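Local coordinates for UL18 protein (Human herpesvirus 5, PDB 3D2U) that mimics host MHC class I, binding peptide and the inhibitory receptor LILRB1 to modulate natural killer cell activity and protect infected cells, at residues Leu88-Ser94 / Gly118-Glu122; Trp134-Tyr139 / Ile151-Ile155; Gln185-Thr189 / Gly213-Gly217; His190-Gly196 / Phe208-Phe214; Ile219-Phe223 / Gln251-Val255. The protein carries 4 engineered substitutions. All blocks are in the same frame, centred on the assembly; numbering follows the deposited sequence.

Contact 1: residues Leu88-Ser94 / Gly118-Glu122; sequences LGYRSQS and GWDGE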
# COMPACT_ATOMS: atom_id res chain seq x y z
N LEU A 88 22.22 -4.82 18.64
CA LEU A 88 21.57 -5.53 17.53
C LEU A 88 22.04 -5.19 16.12
O LEU A 88 21.96 -6.04 15.23
CB LEU A 88 20.06 -5.32 17.58
CG LEU A 88 19.25 -5.54 18.86
CD1 LEU A 88 17.77 -5.33 18.54
CD2 LEU A 88 19.47 -6.93 19.41
N GLY A 89 22.51 -3.97 15.90
CA GLY A 89 22.90 -3.58 14.55
C GLY A 89 21.59 -3.57 13.78
O GLY A 89 20.55 -3.65 14.40
N TYR A 90 21.59 -3.46 12.46
CA TYR A 90 20.32 -3.46 11.75
C TYR A 90 20.53 -4.06 10.37
O TYR A 90 21.65 -4.17 9.91
CB TYR A 90 19.77 -2.03 11.62
CG TYR A 90 20.59 -1.14 10.72
CD1 TYR A 90 20.22 -0.94 9.39
CD2 TYR A 90 21.75 -0.54 11.19
CE1 TYR A 90 21.00 -0.15 8.55
CE2 TYR A 90 22.53 0.25 10.35
CZ TYR A 90 22.15 0.44 9.04
OH TYR A 90 22.93 1.22 8.22
N ARG A 91 19.43 -4.44 9.73
CA ARG A 91 19.49 -5.02 8.40
C ARG A 91 18.98 -4.03 7.34
O ARG A 91 19.54 -3.92 6.26
CB ARG A 91 18.70 -6.33 8.37
CG ARG A 91 19.23 -7.40 9.34
CD ARG A 91 20.69 -7.74 9.04
NE ARG A 91 21.32 -8.61 10.05
CZ ARG A 91 21.29 -9.94 10.04
NH1 ARG A 91 20.66 -10.58 9.06
NH2 ARG A 91 21.91 -10.62 10.99
N SER A 92 17.92 -3.30 7.67
CA SER A 92 17.37 -2.33 6.72
C SER A 92 17.45 -0.90 7.23
O SER A 92 17.84 -0.00 6.50
CB SER A 92 15.92 -2.68 6.42
OG SER A 92 15.84 -4.02 5.97
N GLN A 93 17.08 -0.69 8.49
CA GLN A 93 17.16 0.64 9.07
C GLN A 93 17.19 0.53 10.59
O GLN A 93 16.46 -0.25 11.18
CB GLN A 93 15.97 1.51 8.63
CG GLN A 93 15.96 2.90 9.25
CD GLN A 93 14.74 3.72 8.84
OE1 GLN A 93 13.67 3.17 8.59
NE2 GLN A 93 14.91 5.04 8.80
N SER A 94 18.05 1.32 11.21
CA SER A 94 18.14 1.31 12.65
C SER A 94 17.07 2.24 13.21
O SER A 94 17.36 3.38 13.57
CB SER A 94 19.54 1.76 13.08
OG SER A 94 19.94 2.95 12.39
N GLY A 118 9.08 -2.54 18.10
CA GLY A 118 9.60 -3.21 16.93
C GLY A 118 10.89 -2.51 16.55
O GLY A 118 10.96 -1.28 16.59
N TRP A 119 11.92 -3.27 16.22
CA TRP A 119 13.16 -2.66 15.78
C TRP A 119 13.43 -3.12 14.36
O TRP A 119 13.26 -4.30 14.04
CB TRP A 119 14.33 -3.00 16.71
CG TRP A 119 15.34 -1.90 16.73
CD1 TRP A 119 15.16 -0.62 17.18
CD2 TRP A 119 16.66 -1.94 16.18
NE1 TRP A 119 16.28 0.13 16.94
CE2 TRP A 119 17.22 -0.65 16.33
CE3 TRP A 119 17.42 -2.94 15.57
CZ2 TRP A 119 18.50 -0.34 15.90
CZ3 TRP A 119 18.68 -2.63 15.15
CH2 TRP A 119 19.22 -1.34 15.31
N ASP A 120 13.86 -2.19 13.52
CA ASP A 120 14.13 -2.48 12.12
C ASP A 120 12.97 -3.27 11.52
O ASP A 120 13.17 -4.22 10.77
CB ASP A 120 15.43 -3.26 11.98
CG ASP A 120 15.85 -3.43 10.55
OD1 ASP A 120 15.39 -2.65 9.69
OD2 ASP A 120 16.64 -4.35 10.27
N GLY A 121 11.75 -2.86 11.84
CA GLY A 121 10.56 -3.52 11.31
C GLY A 121 10.28 -4.90 11.88
O GLY A 121 9.38 -5.59 11.39
N GLU A 122 11.03 -5.30 12.90
CA GLU A 122 10.87 -6.61 13.53
C GLU A 122 10.27 -6.46 14.91
O GLU A 122 10.75 -5.68 15.72
CB GLU A 122 12.24 -7.28 13.70
CG GLU A 122 13.03 -7.45 12.42
CD GLU A 122 12.35 -8.39 11.44
OE1 GLU A 122 11.83 -9.43 11.89
OE2 GLU A 122 12.37 -8.11 10.23

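Contact 2: residues Trp134-Tyr139 / Ile151-Ile155; sequences WTGPNY and IDGKI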
# COMPACT_ATOMS: atom_id res chain seq x y z
N TRP A 134 5.07 -9.70 29.32
CA TRP A 134 5.65 -9.31 28.02
C TRP A 134 6.07 -10.52 27.19
O TRP A 134 6.61 -11.48 27.72
CB TRP A 134 6.90 -8.42 28.16
CG TRP A 134 6.67 -7.02 28.66
CD1 TRP A 134 6.60 -6.63 29.96
CD2 TRP A 134 6.48 -5.83 27.88
NE1 TRP A 134 6.40 -5.27 30.05
CE2 TRP A 134 6.32 -4.76 28.78
CE3 TRP A 134 6.45 -5.57 26.50
CZ2 TRP A 134 6.11 -3.44 28.36
CZ3 TRP A 134 6.24 -4.25 26.08
CH2 TRP A 134 6.07 -3.20 27.01
N THR A 135 5.81 -10.47 25.89
CA THR A 135 6.21 -11.54 25.00
C THR A 135 7.36 -10.97 24.16
O THR A 135 7.62 -9.76 24.23
CB THR A 135 5.06 -12.01 24.11
OG1 THR A 135 4.45 -10.89 23.47
CG2 THR A 135 4.01 -12.75 24.95
N GLY A 136 8.04 -11.82 23.40
CA GLY A 136 9.17 -11.36 22.61
C GLY A 136 9.07 -11.52 21.11
O GLY A 136 7.98 -11.65 20.57
N PRO A 137 10.21 -11.51 20.39
CA PRO A 137 10.14 -11.65 18.93
C PRO A 137 9.58 -12.99 18.50
O PRO A 137 9.44 -13.92 19.30
CB PRO A 137 11.60 -11.52 18.49
CG PRO A 137 12.23 -10.72 19.58
CD PRO A 137 11.61 -11.31 20.82
N ASN A 138 9.25 -13.08 17.22
CA ASN A 138 8.80 -14.34 16.68
C ASN A 138 10.10 -14.84 16.07
O ASN A 138 10.35 -14.67 14.88
CB ASN A 138 7.74 -14.14 15.61
CG ASN A 138 7.10 -15.46 15.20
OD1 ASN A 138 6.93 -16.35 16.04
ND2 ASN A 138 6.72 -15.58 13.94
N TYR A 139 10.95 -15.42 16.91
CA TYR A 139 12.25 -15.90 16.47
C TYR A 139 12.26 -16.88 15.30
O TYR A 139 13.32 -17.11 14.71
CB TYR A 139 13.00 -16.53 17.64
CG TYR A 139 13.36 -15.56 18.73
CD1 TYR A 139 12.91 -15.75 20.04
CD2 TYR A 139 14.17 -14.45 18.47
CE1 TYR A 139 13.27 -14.88 21.06
CE2 TYR A 139 14.54 -13.57 19.49
CZ TYR A 139 14.09 -13.79 20.77
OH TYR A 139 14.46 -12.94 21.78
N ILE A 151 18.04 -10.39 23.66
CA ILE A 151 16.67 -9.88 23.68
C ILE A 151 15.87 -10.51 24.84
O ILE A 151 15.24 -9.80 25.61
CB ILE A 151 15.95 -10.11 22.32
CG1 ILE A 151 16.71 -9.41 21.19
CG2 ILE A 151 14.53 -9.54 22.36
CD1 ILE A 151 16.87 -7.90 21.38
N ASP A 152 15.93 -11.84 24.96
CA ASP A 152 15.22 -12.54 26.03
C ASP A 152 15.67 -12.05 27.40
O ASP A 152 14.87 -12.00 28.35
CB ASP A 152 15.45 -14.04 25.92
CG ASP A 152 14.68 -14.65 24.77
OD1 ASP A 152 14.14 -13.87 23.96
OD2 ASP A 152 14.62 -15.89 24.67
N GLY A 153 16.94 -11.69 27.48
CA GLY A 153 17.49 -11.19 28.73
C GLY A 153 16.95 -9.81 29.04
O GLY A 153 16.71 -9.48 30.20
N LYS A 154 16.76 -8.99 28.01
CA LYS A 154 16.22 -7.65 28.22
C LYS A 154 14.76 -7.75 28.60
O LYS A 154 14.30 -7.06 29.51
CB LYS A 154 16.36 -6.78 26.97
CG LYS A 154 17.73 -6.17 26.79
CD LYS A 154 18.30 -5.68 28.12
CE LYS A 154 19.48 -4.75 27.92
NZ LYS A 154 19.11 -3.34 28.24
N ILE A 155 14.03 -8.61 27.90
CA ILE A 155 12.62 -8.80 28.18
C ILE A 155 12.42 -9.41 29.57
O ILE A 155 11.58 -8.94 30.34
CB ILE A 155 11.94 -9.71 27.11
CG1 ILE A 155 11.94 -9.00 25.75
CG2 ILE A 155 10.50 -10.02 27.51
CD1 ILE A 155 11.52 -9.89 24.58

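Contact 3: residues Gln185-Thr189 / Gly213-Gly217; sequences QPPVT and GFFPG. Unlike the reference sequence in segment 185-189: Pro186 (reference Thr).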
# COMPACT_ATOMS: atom_id res chain seq x y z
N GLN A 185 -14.08 15.76 19.61
CA GLN A 185 -14.05 15.25 18.23
C GLN A 185 -15.32 15.64 17.48
O GLN A 185 -16.36 15.87 18.08
CB GLN A 185 -13.89 13.73 18.23
CG GLN A 185 -15.12 12.96 18.65
CD GLN A 185 -14.86 11.48 18.82
OE1 GLN A 185 -15.66 10.77 19.41
NE2 GLN A 185 -13.74 11.02 18.29
N PRO A 186 -15.24 15.73 16.14
CA PRO A 186 -16.42 16.11 15.36
C PRO A 186 -17.53 15.08 15.46
O PRO A 186 -17.31 13.97 15.96
CB PRO A 186 -15.92 16.19 13.91
CG PRO A 186 -14.42 15.98 13.98
CD PRO A 186 -14.13 15.29 15.27
N PRO A 187 -18.74 15.43 15.01
CA PRO A 187 -19.89 14.52 15.03
C PRO A 187 -19.78 13.64 13.78
O PRO A 187 -18.93 13.89 12.93
CB PRO A 187 -21.07 15.49 14.95
CG PRO A 187 -20.53 16.56 14.03
CD PRO A 187 -19.15 16.79 14.61
N VAL A 188 -20.63 12.63 13.66
CA VAL A 188 -20.58 11.77 12.47
C VAL A 188 -20.71 12.64 11.23
O VAL A 188 -21.62 13.47 11.13
CB VAL A 188 -21.72 10.73 12.46
CG1 VAL A 188 -21.74 10.01 11.14
CG2 VAL A 188 -21.52 9.75 13.58
N THR A 189 -19.81 12.46 10.28
CA THR A 189 -19.82 13.24 9.07
C THR A 189 -19.99 12.31 7.86
O THR A 189 -19.10 11.51 7.54
CB THR A 189 -18.53 14.07 8.97
OG1 THR A 189 -18.38 14.83 10.18
CG2 THR A 189 -18.59 15.02 7.80
N GLY A 213 -14.78 12.77 2.12
CA GLY A 213 -14.89 13.41 3.42
C GLY A 213 -15.78 12.81 4.50
O GLY A 213 -16.52 13.54 5.17
N PHE A 214 -15.69 11.51 4.72
CA PHE A 214 -16.51 10.92 5.76
C PHE A 214 -15.68 10.59 6.98
O PHE A 214 -14.48 10.36 6.87
CB PHE A 214 -17.25 9.67 5.26
CG PHE A 214 -16.36 8.60 4.65
CD1 PHE A 214 -16.03 7.45 5.38
CD2 PHE A 214 -15.92 8.71 3.33
CE1 PHE A 214 -15.28 6.42 4.78
CE2 PHE A 214 -15.17 7.69 2.74
CZ PHE A 214 -14.85 6.54 3.46
N PHE A 215 -16.36 10.57 8.12
CA PHE A 215 -15.80 10.26 9.42
C PHE A 215 -16.98 9.81 10.29
O PHE A 215 -18.01 10.48 10.32
CB PHE A 215 -15.16 11.51 10.04
CG PHE A 215 -14.73 11.31 11.45
CD1 PHE A 215 -13.63 10.51 11.74
CD2 PHE A 215 -15.45 11.87 12.50
CE1 PHE A 215 -13.24 10.27 13.06
CE2 PHE A 215 -15.07 11.64 13.83
CZ PHE A 215 -13.97 10.84 14.10
N PRO A 216 -16.88 8.66 10.98
CA PRO A 216 -15.75 7.73 11.09
C PRO A 216 -15.42 7.07 9.76
O PRO A 216 -16.14 7.22 8.77
CB PRO A 216 -16.25 6.70 12.11
CG PRO A 216 -17.24 7.46 12.91
CD PRO A 216 -17.98 8.23 11.85
N GLY A 217 -14.32 6.32 9.75
CA GLY A 217 -13.87 5.67 8.53
C GLY A 217 -14.62 4.44 8.01
O GLY A 217 -14.47 4.12 6.83

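Contact 4: residues His190-Gly196 / Phe208-Phe214; sequences HPVVKGG and FCTSYGF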
# COMPACT_ATOMS: atom_id res chain seq x y z
N HIS A 190 -21.15 12.42 7.21
CA HIS A 190 -21.47 11.60 6.05
C HIS A 190 -20.75 12.09 4.79
O HIS A 190 -20.46 13.27 4.64
CB HIS A 190 -22.99 11.57 5.84
CG HIS A 190 -23.73 11.03 7.03
ND1 HIS A 190 -23.34 9.89 7.70
CD2 HIS A 190 -24.83 11.49 7.68
CE1 HIS A 190 -24.16 9.67 8.71
NE2 HIS A 190 -25.08 10.63 8.72
N PRO A 191 -20.45 11.16 3.87
CA PRO A 191 -19.75 11.49 2.63
C PRO A 191 -20.56 12.20 1.56
O PRO A 191 -21.79 12.17 1.55
CB PRO A 191 -19.29 10.13 2.14
CG PRO A 191 -20.50 9.27 2.47
CD PRO A 191 -20.85 9.73 3.89
N VAL A 192 -19.83 12.84 0.65
CA VAL A 192 -20.40 13.45 -0.52
C VAL A 192 -20.18 12.23 -1.40
O VAL A 192 -19.10 11.66 -1.38
CB VAL A 192 -19.52 14.65 -1.00
CG1 VAL A 192 -19.80 14.99 -2.46
CG2 VAL A 192 -19.77 15.88 -0.12
N VAL A 193 -21.21 11.77 -2.11
CA VAL A 193 -21.08 10.59 -2.95
C VAL A 193 -21.26 10.96 -4.42
O VAL A 193 -22.15 11.73 -4.77
CB VAL A 193 -22.12 9.49 -2.56
CG1 VAL A 193 -22.04 8.31 -3.52
CG2 VAL A 193 -21.86 9.01 -1.14
N LYS A 194 -20.39 10.44 -5.28
CA LYS A 194 -20.47 10.73 -6.71
C LYS A 194 -20.25 9.45 -7.50
O LYS A 194 -19.42 8.62 -7.13
CB LYS A 194 -19.43 11.77 -7.09
CG LYS A 194 -19.41 12.08 -8.56
CD LYS A 194 -18.69 13.39 -8.82
CE LYS A 194 -18.78 13.78 -10.29
NZ LYS A 194 -18.68 15.25 -10.42
N GLY A 195 -21.01 9.29 -8.59
CA GLY A 195 -20.86 8.10 -9.40
C GLY A 195 -21.22 8.31 -10.85
O GLY A 195 -21.76 9.34 -11.22
N GLY A 196 -20.91 7.32 -11.69
CA GLY A 196 -21.23 7.42 -13.10
C GLY A 196 -20.65 6.24 -13.85
O GLY A 196 -20.24 5.25 -13.23
N PHE A 208 -18.42 3.58 -11.69
CA PHE A 208 -17.61 3.98 -10.54
C PHE A 208 -18.49 4.70 -9.53
O PHE A 208 -19.55 5.22 -9.89
CB PHE A 208 -16.45 4.90 -10.98
CG PHE A 208 -16.89 6.25 -11.47
CD1 PHE A 208 -17.11 7.30 -10.58
CD2 PHE A 208 -17.10 6.47 -12.83
CE1 PHE A 208 -17.52 8.56 -11.04
CE2 PHE A 208 -17.51 7.72 -13.30
CZ PHE A 208 -17.72 8.76 -12.41
N CYS A 209 -18.05 4.72 -8.28
CA CYS A 209 -18.76 5.39 -7.19
C CYS A 209 -17.76 5.68 -6.09
O CYS A 209 -17.18 4.76 -5.53
CB CYS A 209 -19.86 4.49 -6.63
SG CYS A 209 -20.94 5.32 -5.42
N THR A 210 -17.59 6.97 -5.77
CA THR A 210 -16.62 7.42 -4.76
C THR A 210 -17.24 8.23 -3.61
O THR A 210 -18.14 9.05 -3.83
CB THR A 210 -15.53 8.29 -5.42
OG1 THR A 210 -14.95 7.58 -6.53
CG2 THR A 210 -14.44 8.65 -4.43
N SER A 211 -16.75 7.99 -2.40
CA SER A 211 -17.22 8.69 -1.21
C SER A 211 -16.12 9.63 -0.72
O SER A 211 -14.95 9.24 -0.61
CB SER A 211 -17.61 7.68 -0.12
OG SER A 211 -18.80 6.99 -0.48
N TYR A 212 -16.50 10.88 -0.44
CA TYR A 212 -15.55 11.91 -0.01
C TYR A 212 -15.85 12.52 1.36
O TYR A 212 -17.00 12.78 1.70
CB TYR A 212 -15.53 13.06 -1.02
CG TYR A 212 -15.37 12.69 -2.49
CD1 TYR A 212 -16.46 12.18 -3.23
CD2 TYR A 212 -14.16 12.91 -3.15
CE1 TYR A 212 -16.33 11.91 -4.59
CE2 TYR A 212 -14.03 12.64 -4.52
CZ TYR A 212 -15.12 12.14 -5.23
OH TYR A 212 -15.01 11.89 -6.58
N GLY A 213 -14.78 12.77 2.12
CA GLY A 213 -14.89 13.41 3.42
C GLY A 213 -15.78 12.81 4.50
O GLY A 213 -16.52 13.54 5.17
N PHE A 214 -15.69 11.51 4.72
CA PHE A 214 -16.51 10.92 5.76
C PHE A 214 -15.68 10.59 6.98
O PHE A 214 -14.48 10.36 6.87
CB PHE A 214 -17.25 9.67 5.26
CG PHE A 214 -16.36 8.60 4.65
CD1 PHE A 214 -16.03 7.45 5.38
CD2 PHE A 214 -15.92 8.71 3.33
CE1 PHE A 214 -15.28 6.42 4.78
CE2 PHE A 214 -15.17 7.69 2.74
CZ PHE A 214 -14.85 6.54 3.46

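Contact 5: residues Ile219-Phe223 / Gln251-Val255; sequences IQITF and QGCYV. Engineered in segment 219-223: Gln220 (natural residue Asn).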
# COMPACT_ATOMS: atom_id res chain seq x y z
N ILE A 219 -17.34 2.32 6.23
CA ILE A 219 -18.34 2.64 5.23
C ILE A 219 -18.58 1.43 4.34
O ILE A 219 -17.73 0.56 4.25
CB ILE A 219 -17.83 3.85 4.40
CG1 ILE A 219 -18.92 4.40 3.49
CG2 ILE A 219 -16.59 3.42 3.59
CD1 ILE A 219 -18.55 5.78 2.91
N GLN A 220 -19.73 1.38 3.69
CA GLN A 220 -20.06 0.29 2.78
C GLN A 220 -20.53 0.95 1.49
O GLN A 220 -21.43 1.80 1.50
CB GLN A 220 -21.14 -0.64 3.37
CG GLN A 220 -21.52 -1.81 2.47
CD GLN A 220 -22.44 -2.83 3.14
OE1 GLN A 220 -23.08 -3.65 2.47
NE2 GLN A 220 -22.51 -2.79 4.47
N ILE A 221 -19.88 0.59 0.40
CA ILE A 221 -20.16 1.11 -0.93
C ILE A 221 -20.49 -0.10 -1.79
O ILE A 221 -19.66 -0.99 -1.97
CB ILE A 221 -18.91 1.82 -1.51
CG1 ILE A 221 -18.48 2.99 -0.61
CG2 ILE A 221 -19.19 2.28 -2.93
CD1 ILE A 221 -17.83 2.57 0.69
N THR A 222 -21.71 -0.14 -2.32
CA THR A 222 -22.16 -1.27 -3.11
C THR A 222 -22.84 -0.81 -4.41
O THR A 222 -23.47 0.25 -4.45
CB THR A 222 -23.17 -2.10 -2.30
OG1 THR A 222 -22.69 -2.23 -0.96
CG2 THR A 222 -23.36 -3.48 -2.89
N PHE A 223 -22.71 -1.59 -5.47
CA PHE A 223 -23.37 -1.25 -6.72
C PHE A 223 -24.60 -2.10 -6.76
O PHE A 223 -24.54 -3.28 -6.45
CB PHE A 223 -22.51 -1.61 -7.94
CG PHE A 223 -21.28 -0.80 -8.05
CD1 PHE A 223 -20.08 -1.25 -7.50
CD2 PHE A 223 -21.32 0.46 -8.65
CE1 PHE A 223 -18.94 -0.47 -7.55
CE2 PHE A 223 -20.19 1.25 -8.70
CZ PHE A 223 -18.99 0.79 -8.14
N GLN A 251 -12.90 6.98 -0.34
CA GLN A 251 -12.87 5.66 -0.95
C GLN A 251 -13.64 5.60 -2.26
O GLN A 251 -14.80 6.02 -2.35
CB GLN A 251 -13.38 4.57 0.02
CG GLN A 251 -13.06 3.14 -0.48
CD GLN A 251 -13.21 2.07 0.59
OE1 GLN A 251 -14.14 2.09 1.39
NE2 GLN A 251 -12.30 1.11 0.58
N GLY A 252 -12.96 5.13 -3.30
CA GLY A 252 -13.56 5.00 -4.62
C GLY A 252 -13.64 3.52 -5.01
O GLY A 252 -12.76 2.74 -4.64
N CYS A 253 -14.68 3.14 -5.74
CA CYS A 253 -14.86 1.74 -6.16
C CYS A 253 -15.29 1.72 -7.63
O CYS A 253 -15.76 2.73 -8.15
CB CYS A 253 -15.93 1.05 -5.30
SG CYS A 253 -15.75 1.28 -3.49
N TYR A 254 -15.16 0.56 -8.29
CA TYR A 254 -15.54 0.43 -9.70
C TYR A 254 -16.04 -0.99 -10.02
O TYR A 254 -15.78 -1.91 -9.25
CB TYR A 254 -14.32 0.79 -10.60
CG TYR A 254 -13.13 -0.14 -10.47
CD1 TYR A 254 -13.08 -1.36 -11.16
CD2 TYR A 254 -12.07 0.17 -9.62
CE1 TYR A 254 -12.01 -2.24 -10.99
CE2 TYR A 254 -10.99 -0.71 -9.45
CZ TYR A 254 -10.97 -1.92 -10.14
OH TYR A 254 -9.93 -2.80 -9.93
N VAL A 255 -16.78 -1.16 -11.12
CA VAL A 255 -17.26 -2.48 -11.60
C VAL A 255 -17.38 -2.51 -13.11
O VAL A 255 -17.79 -1.52 -13.72
CB VAL A 255 -18.71 -2.89 -11.24
CG1 VAL A 255 -18.71 -4.22 -10.54
CG2 VAL A 255 -19.44 -1.81 -10.53

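Contact 1: residues Leu88-Ser94 / Gly118-Glu122
The indole of Trp119 packs against the end of helix 62-88 and the chain that leaves it: its CE3 lies 3.8 Å from Leu88 CD1, its CZ3 3.7 Å from Tyr90 CB, and its CZ2 3.7 Å from Ser94 CA. Gly89, with positive phi, is where the chain breaks from the helix and starts to wrap round this ring. Asp120, the residue after Trp119, supplies the polar half of the contact. Its carboxylate accepts from three consecutive amides of the bend: Arg91 N donates to Asp120 OD2 at 2.8 Å, Ser92 N to Asp120 OD2 at 3.1 Å, and Gln93 N to Asp120 OD1 at 2.9 Å. Asp120 lies in a type I' turn whose ends are joined both ways, Glu122 N to Trp119 O and Trp119 N to Glu122 O, each 2.7 Å. Beta-2-microglobulin packs on Ser92 and Asp120, its backbone hydrogen-bonded to Gln93 OE1. In the MHC class I alpha 1/alpha 2 platform, the loop joins helix 62-88 to strand 95-104, and the turn joins strands 110-119 and 122-127.

Contact 2: residues Trp134-Tyr139 / Ile151-Ile155
Trp134 opens the segment with its CB 4.0 Å from Ile155 CG2; the indole then leads away from this contact, and its NE1 is hydrogen-bonded to Thr163. Thr135 turns its side chain away, so that its carbonyl O, 3.9 Å from Ile155 CD1, makes the approach. At Gly136 the backbone itself packs on the helix, with CA 3.4 Å from Ile155 CD1; a CB here would point at the helix and collide with that methyl. Pro137 follows with its CD 3.7 Å from Ile151 CG2 and 4.0 Å from Ile155 CD1, bridging two side chains one helical turn apart. Tyr139 ends the run: its hydroxyl donates a very short hydrogen bond, OH to Asp152 OD1 at 2.4 Å, and the ring edge abuts Ile151. Loop against helix 148-156, with strand 122-127 beneath Ile151 and Ile155, is the arrangement of an MHC class I alpha 2 domain, in which a helical wall stands on the platform sheet; Trp134 also packs on the bound peptide in the groove.

Contact 3: residues Gln185-Thr189 / Gly213-Gly217
A single antiparallel bridge pairs Thr189 with Phe215, and both of its hydrogen bonds are made: Thr189 N donates to Phe215 O at 2.7 Å, and Phe215 N returns the bond to Thr189 O at 3.0 Å. Two CA-H...O contacts supplement the same acceptors, Val188 CA to Phe215 O at 3.6 Å and Phe214 CA to Thr189 O at 3.2 Å. The hydroxyl of Thr189 is satisfied within its own segment, OG1 donating to Pro187 O at 3.0 Å. Pro186 and Pro187 have no amide hydrogen to give; the first differs from the reference sequence. Gln185 spends its amide elsewhere, NE2 on Asp26 and OE1 weakly on His1, while Pro216 O accepts from His269.

Apart from the bridge, the contact centres on the Phe215 ring, whose edge meets the proline-rich chain: CE2 is 3.9 Å from Pro186 O and CD2 is 4.0 Å from Pro187 O. Val188 CG2 rests 4.2 Å from Pro216 CD, beyond a cis peptide bond.

Segment 185-189 is the linker from helix 173-184 to strand 192-201. The other segment starts at a G1 bulge, where Gly213 and Phe214 both face Phe249 of strand 249-258. Phe215 and Pro186 also touch Gln28, so linker and immunoglobulin domain meet the platform at the start of strand 28-36.

Contact 4: residues His190-Gly196 / Phe208-Phe214
This is antiparallel pairing within a beta hairpin, between the outer strand 192-201 and strand 204-214 in the four-stranded sheet of the C1-set immunoglobulin domain. The axes of strands 192-196 and 208-212 approach to 4.7 Å at 166°. Hydrogen-bonded pairs alternate with non-hydrogen-bonded ones: Val192 N to Tyr212 O measures 3.0 Å, Thr210 N to Lys194 O 2.8 Å, and Phe208 N to Gly196 O 2.9 Å, each with its reciprocal bond. Gly195 and Cys209 come to 4.1 Å between CA atoms, closeness a side chain on Gly195 would spoil by striking Phe208 O. Gly196 CA sits over the face of the Phe208 ring, 4.1 Å from its centroid, a CH-pi contact. The two faces differ in chemistry. Val193 CG1 touches Cys209 SG at 3.7 Å on the core side, where Cys209 is disulfide-bonded to Cys265 of the other sheet. Lys194, Phe208, Thr210 and Tyr212 share the opposite face and meet beta-2-microglobulin, so the same strand pair serves both the hydrophobic core and the subunit interface.

Contact 5: residues Ile219-Phe223 / Gln251-Val255
Strands 220-223 and 251-255 run in roughly the same direction, their axes 21° apart and 8.3 Å away at closest approach. The nearest CA pairs, Ile221 with Cys253 at 7.5 Å and Phe223 with Val255 at 7.9 Å, are too far apart for backbone pairing, so the contact is made by side chains. Alternation along the two segments sends Ile219, Ile221 and Phe223 toward Gln251, Cys253 and Val255, while Gln220, an engineered residue, and Thr222 point away. Such face-to-face packing of two sheets is the beta sandwich of the immunoglobulin fold: strand 220-226 belongs to the three-stranded sheet with 262-268 and 273-279, strand 249-258 to the four-stranded sheet with 204-214. Ile221 CG2 lies 3.6 Å from Cys253 SG, which is disulfide-bonded to Cys238. Phe223 CE1 is 4.1 Å from Cys253 CB. At the other end, Gln251 OE1 sits 3.6 Å from Ile219 CG2 and 3.8 Å from Ile221 CD1, its NE2 being hydrogen-bonded to Asn239 O. The CA-to-CB bond of Tyr254 points away from segment 219-223; the side chain packs on beta-2-microglobulin and makes a cation-pi contact with a basic side chain of LILRB1.

Along the chain the contacts divide between two domains. Contacts 1 and 2 lie in the peptide-binding platform, with centres 15 Å apart, and touch through Leu88 CD2 and Ile151 CD1 at 3.4 Å. Contacts 3, 4 and 5 follow. Contact 3 joins the linker to the immunoglobulin domain about 36 Å from contact 1, centre to centre. It shares Gly213 and Phe214 with contact 4, both using strand 204-214. Contact 5, centred 9 Å from contact 4, adds strand 249-258 of the same sheet and strand 220-226 of the facing one. Beta-2-microglobulin reaches contacts 1, 4 and 5, spanning both domains, as in host class I molecules.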